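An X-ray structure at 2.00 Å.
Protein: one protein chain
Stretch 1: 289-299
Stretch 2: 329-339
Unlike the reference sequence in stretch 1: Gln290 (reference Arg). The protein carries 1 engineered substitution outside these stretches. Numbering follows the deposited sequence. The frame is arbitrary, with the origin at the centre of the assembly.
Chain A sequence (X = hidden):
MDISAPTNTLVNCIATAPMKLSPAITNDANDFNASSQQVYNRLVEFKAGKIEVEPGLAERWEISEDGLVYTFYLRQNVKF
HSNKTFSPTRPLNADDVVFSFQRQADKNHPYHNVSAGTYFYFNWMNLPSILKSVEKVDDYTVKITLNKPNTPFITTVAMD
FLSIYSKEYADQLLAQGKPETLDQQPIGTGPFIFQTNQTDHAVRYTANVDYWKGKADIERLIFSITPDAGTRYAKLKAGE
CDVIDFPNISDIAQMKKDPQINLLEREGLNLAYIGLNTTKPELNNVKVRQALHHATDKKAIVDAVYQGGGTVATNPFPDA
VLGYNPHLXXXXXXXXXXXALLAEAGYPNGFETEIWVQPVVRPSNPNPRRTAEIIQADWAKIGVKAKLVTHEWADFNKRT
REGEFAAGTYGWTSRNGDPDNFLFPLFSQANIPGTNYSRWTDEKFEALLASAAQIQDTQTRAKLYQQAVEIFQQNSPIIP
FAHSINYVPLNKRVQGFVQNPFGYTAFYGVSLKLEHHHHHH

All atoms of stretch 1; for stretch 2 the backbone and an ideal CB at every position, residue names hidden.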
# COMPACT_ATOMS: atom_id res chain seq x y z
N ARG A 289 8.59 -7.05 28.09
CA ARG A 289 8.52 -6.78 26.66
C ARG A 289 9.83 -6.16 26.17
O ARG A 289 10.37 -6.56 25.15
CB ARG A 289 7.32 -5.91 26.31
CG ARG A 289 5.98 -6.56 26.67
CD ARG A 289 4.82 -5.92 25.93
NE ARG A 289 4.67 -4.48 26.19
CZ ARG A 289 3.87 -3.96 27.11
NH1 ARG A 289 3.16 -4.77 27.89
NH2 ARG A 289 3.78 -2.64 27.27
N GLN A 290 10.37 -5.21 26.93
CA GLN A 290 11.66 -4.61 26.60
C GLN A 290 12.77 -5.66 26.55
O GLN A 290 13.63 -5.62 25.67
CB GLN A 290 12.01 -3.51 27.61
CG GLN A 290 11.04 -2.33 27.57
CD GLN A 290 11.27 -1.35 28.70
OE1 GLN A 290 11.77 -1.72 29.76
NE2 GLN A 290 10.90 -0.09 28.47
N ALA A 291 12.72 -6.62 27.48
CA ALA A 291 13.67 -7.73 27.48
C ALA A 291 13.61 -8.58 26.19
O ALA A 291 14.65 -8.87 25.58
CB ALA A 291 13.46 -8.62 28.73
N LEU A 292 12.41 -8.97 25.80
CA LEU A 292 12.23 -9.75 24.57
C LEU A 292 12.71 -8.98 23.36
O LEU A 292 13.17 -9.56 22.38
CB LEU A 292 10.76 -10.10 24.39
CG LEU A 292 10.25 -10.99 25.51
CD1 LEU A 292 8.79 -11.31 25.33
CD2 LEU A 292 11.10 -12.28 25.60
N HIS A 293 12.59 -7.65 23.44
CA HIS A 293 13.02 -6.74 22.37
C HIS A 293 14.55 -6.76 22.30
O HIS A 293 15.14 -6.91 21.23
CB HIS A 293 12.47 -5.33 22.63
CG HIS A 293 12.44 -4.44 21.43
ND1 HIS A 293 11.42 -3.52 21.20
CD2 HIS A 293 13.28 -4.34 20.38
CE1 HIS A 293 11.66 -2.89 20.06
NE2 HIS A 293 12.79 -3.37 19.54
N HIS A 294 15.21 -6.64 23.45
CA HIS A 294 16.67 -6.76 23.52
C HIS A 294 17.16 -8.11 23.03
O HIS A 294 18.29 -8.22 22.57
CB HIS A 294 17.20 -6.53 24.95
CG HIS A 294 17.35 -5.09 25.32
ND1 HIS A 294 18.28 -4.26 24.73
CD2 HIS A 294 16.69 -4.34 26.23
CE1 HIS A 294 18.18 -3.05 25.25
NE2 HIS A 294 17.24 -3.08 26.18
N ALA A 295 16.33 -9.14 23.15
CA ALA A 295 16.72 -10.49 22.74
C ALA A 295 16.20 -10.85 21.35
O ALA A 295 16.06 -12.02 21.03
CB ALA A 295 16.26 -11.51 23.76
N THR A 296 15.90 -9.83 20.55
CA THR A 296 15.47 -10.02 19.17
C THR A 296 16.61 -9.54 18.27
O THR A 296 16.92 -8.35 18.22
CB THR A 296 14.14 -9.26 18.85
OG1 THR A 296 13.10 -9.70 19.73
CG2 THR A 296 13.68 -9.51 17.41
N ASP A 297 17.26 -10.50 17.61
CA ASP A 297 18.40 -10.21 16.74
C ASP A 297 17.86 -9.80 15.37
O ASP A 297 17.68 -10.65 14.50
CB ASP A 297 19.26 -11.48 16.59
CG ASP A 297 20.66 -11.18 16.04
OD1 ASP A 297 20.84 -10.14 15.39
OD2 ASP A 297 21.57 -12.01 16.26
N LYS A 298 17.59 -8.51 15.19
CA LYS A 298 16.93 -8.04 13.97
C LYS A 298 17.83 -8.20 12.74
O LYS A 298 17.36 -8.58 11.68
CB LYS A 298 16.48 -6.59 14.11
CG LYS A 298 15.52 -6.32 15.31
CD LYS A 298 15.12 -4.85 15.42
CE LYS A 298 14.36 -4.57 16.72
NZ LYS A 298 13.79 -3.19 16.76
N LYS A 299 19.12 -7.89 12.89
CA LYS A 299 20.05 -8.03 11.76
C LYS A 299 20.13 -9.49 11.29
O LYS A 299 20.12 -9.74 10.09
CB LYS A 299 21.45 -7.54 12.14
CG LYS A 299 22.47 -7.59 10.99
CD LYS A 299 23.90 -7.43 11.52
CE LYS A 299 24.92 -7.33 10.38
NZ LYS A 299 24.99 -8.54 9.52
N UNK A 329 15.14 6.03 20.16
CA UNK A 329 15.99 5.13 20.94
C UNK A 329 15.65 3.67 20.64
O UNK A 329 14.48 3.34 20.44
CB UNK A 329 15.84 5.41 22.44
N UNK A 330 16.67 2.82 20.58
CA UNK A 330 16.51 1.42 20.22
C UNK A 330 16.86 0.51 21.39
O UNK A 330 17.67 0.87 22.26
CB UNK A 330 17.38 1.08 19.01
N UNK A 331 16.24 -0.67 21.41
CA UNK A 331 16.63 -1.69 22.37
C UNK A 331 17.64 -2.59 21.67
O UNK A 331 17.27 -3.58 21.06
CB UNK A 331 15.42 -2.48 22.88
N UNK A 332 18.91 -2.22 21.74
CA UNK A 332 19.94 -2.96 21.01
C UNK A 332 19.97 -4.43 21.40
O UNK A 332 19.62 -4.79 22.52
CB UNK A 332 21.31 -2.33 21.26
N UNK A 333 20.38 -5.29 20.47
CA UNK A 333 20.42 -6.73 20.74
C UNK A 333 21.55 -7.05 21.73
O UNK A 333 22.73 -6.83 21.45
CB UNK A 333 20.61 -7.52 19.44
N UNK A 334 21.15 -7.55 22.89
CA UNK A 334 22.06 -7.82 23.99
C UNK A 334 21.38 -8.79 24.93
O UNK A 334 20.50 -8.41 25.71
CB UNK A 334 22.46 -6.54 24.72
N UNK A 335 21.76 -10.06 24.84
CA UNK A 335 21.13 -11.10 25.64
C UNK A 335 21.39 -10.92 27.14
O UNK A 335 20.51 -11.15 27.97
CB UNK A 335 21.63 -12.47 25.19
N UNK A 336 22.62 -10.51 27.47
CA UNK A 336 22.99 -10.31 28.86
C UNK A 336 22.09 -9.25 29.49
O UNK A 336 21.54 -9.44 30.57
CB UNK A 336 24.46 -9.91 28.97
N UNK A 337 21.91 -8.13 28.78
CA UNK A 337 21.00 -7.07 29.24
C UNK A 337 19.56 -7.58 29.31
O UNK A 337 18.82 -7.22 30.23
CB UNK A 337 21.08 -5.86 28.31
N UNK A 338 19.18 -8.42 28.35
CA UNK A 338 17.82 -8.96 28.30
C UNK A 338 17.52 -9.83 29.52
O UNK A 338 16.50 -9.66 30.17
CB UNK A 338 17.62 -9.77 27.02
N UNK A 339 18.42 -10.75 29.83
CA UNK A 339 18.22 -11.62 30.99
C UNK A 339 18.18 -10.81 32.30
O UNK A 339 17.39 -11.10 33.21
CB UNK A 339 19.33 -12.67 31.05

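Position 329 lies out of reach of stretch 1, and its extended backbone, phi -62° and psi 142°, suits many residues; it is Pro329. At 330 the CB again meets nothing, but a long polar chain could reach toward the amine of Lys298. The residue is Gln330, whose OE1 accepts from a water (2.5 Å to its O) that in turn accepts from Lys298 NZ (2.7 Å from the same O).

Position 331 points straight at stretch 1. Its ideal CB sits 3.7 Å from His294 CE1 and 3.8 Å from His293 CD2, so two imidazoles frame it, and a flat or broad apolar side chain would fit; a polar tip could also meet the amide of Gln290. The CB of Tyr331 lies over the His294 ring, 3.7 Å from the centroid, the ring turns an edge toward that imidazole's face, and Tyr331 OH takes a weak hydrogen bond from Gln290 NE2 at 3.4 Å.

At 332 the backbone matters first: its carbonyl O accepts from His294 ND1 at 2.6 Å, a bond that uses no side-chain atom of 332. CA-to-CB points away, leaving room for many polar residues. Glu332 curls back, bringing OE1 to 3.6 Å from His294 CE1.

Position 333 has its CB 4.0 Å from both His294 O and Thr296 O, beside the turn that follows the helix. A large flat or branched apolar group could cover that turn. Phe333 lays a ring face against Asp297, whose CB is 3.8 Å from the centroid, while its CA contributes a CH contact to His294 O at 3.2 Å.

At 334 the backbone N donates to His294 O (3.0 Å), just before a helix begins. Asn, Asp, Ser or Thr would suit such an N-cap. Asn334 OD1 accepts from the backbone N of 337 at 2.8 Å.

Position 335 has an unoccupied CB environment, yet a longer apolar chain could reach the methyl of Ala295; Leu335 does so, CD2 to Ala295 CB being 3.6 Å. Position 336, out of reach, is Glu336.

The CB of 337 points toward His294, inviting a long chain with an aliphatic stem. Lys337 passes CD over the imidazole face opposite Tyr331 CB, 4.0 Å from the centroid, and its NZ forms a salt bridge with Glu332 OE2 at 2.8 Å.

At 338 the nearly antiparallel helices come close: the ideal CB is 3.4 Å from Ala291 O and 3.9 Å from Ala295 CB. Only a small residue looks comfortable, and Ala338 fits. Position 339 points away; it is Lys339.

Stretch 2 329-339: PQYEFNLEKAK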
# COMPACT_ATOMS: atom_id res chain seq x y z
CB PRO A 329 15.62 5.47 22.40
CG PRO A 329 15.05 6.86 22.33
CD PRO A 329 14.33 6.92 21.02
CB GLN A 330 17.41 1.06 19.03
CG GLN A 330 17.09 1.82 17.76
CD GLN A 330 15.68 1.55 17.28
OE1 GLN A 330 15.33 0.42 16.96
NE2 GLN A 330 14.86 2.60 17.24
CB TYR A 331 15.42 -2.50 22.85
CG TYR A 331 14.33 -1.66 23.51
CD1 TYR A 331 14.40 -1.29 24.84
CD2 TYR A 331 13.23 -1.23 22.77
CE1 TYR A 331 13.39 -0.51 25.43
CE2 TYR A 331 12.24 -0.49 23.35
CZ TYR A 331 12.33 -0.12 24.67
OH TYR A 331 11.31 0.62 25.21
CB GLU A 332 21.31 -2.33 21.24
CG GLU A 332 21.93 -2.63 22.60
CD GLU A 332 21.34 -1.81 23.75
OE1 GLU A 332 20.50 -0.90 23.52
OE2 GLU A 332 21.73 -2.10 24.90
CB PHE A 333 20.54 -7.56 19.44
CG PHE A 333 20.69 -9.06 19.68
CD1 PHE A 333 19.63 -9.81 20.17
CD2 PHE A 333 21.89 -9.71 19.41
CE1 PHE A 333 19.77 -11.18 20.40
CE2 PHE A 333 22.04 -11.08 19.63
CZ PHE A 333 20.99 -11.81 20.12
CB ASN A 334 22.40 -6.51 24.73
CG ASN A 334 23.42 -6.70 25.84
OD1 ASN A 334 23.51 -7.74 26.48
ND2 ASN A 334 24.20 -5.66 26.09
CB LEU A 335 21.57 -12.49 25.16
CG LEU A 335 21.09 -12.90 23.75
CD1 LEU A 335 21.62 -14.26 23.36
CD2 LEU A 335 19.56 -12.89 23.61
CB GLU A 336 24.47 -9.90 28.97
CG GLU A 336 25.19 -10.50 30.17
CD GLU A 336 26.51 -9.81 30.46
OE1 GLU A 336 26.63 -8.59 30.19
OE2 GLU A 336 27.44 -10.49 30.96
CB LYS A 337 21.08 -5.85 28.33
CG LYS A 337 20.51 -4.58 28.93
CD LYS A 337 20.67 -3.40 27.99
CE LYS A 337 21.83 -2.49 28.39
NZ LYS A 337 21.96 -1.29 27.52
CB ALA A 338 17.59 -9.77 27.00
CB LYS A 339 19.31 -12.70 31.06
CG LYS A 339 18.93 -13.92 31.88
CD LYS A 339 20.03 -14.97 31.84
CE LYS A 339 19.69 -16.15 32.73
NZ LYS A 339 20.76 -17.18 32.74
O HOH W 1 17.11 -5.67 19.20
O HOH W 2 14.77 -1.00 19.06
O HOH W 3 16.54 -2.87 18.10
O HOH W 4 15.60 -1.58 15.46
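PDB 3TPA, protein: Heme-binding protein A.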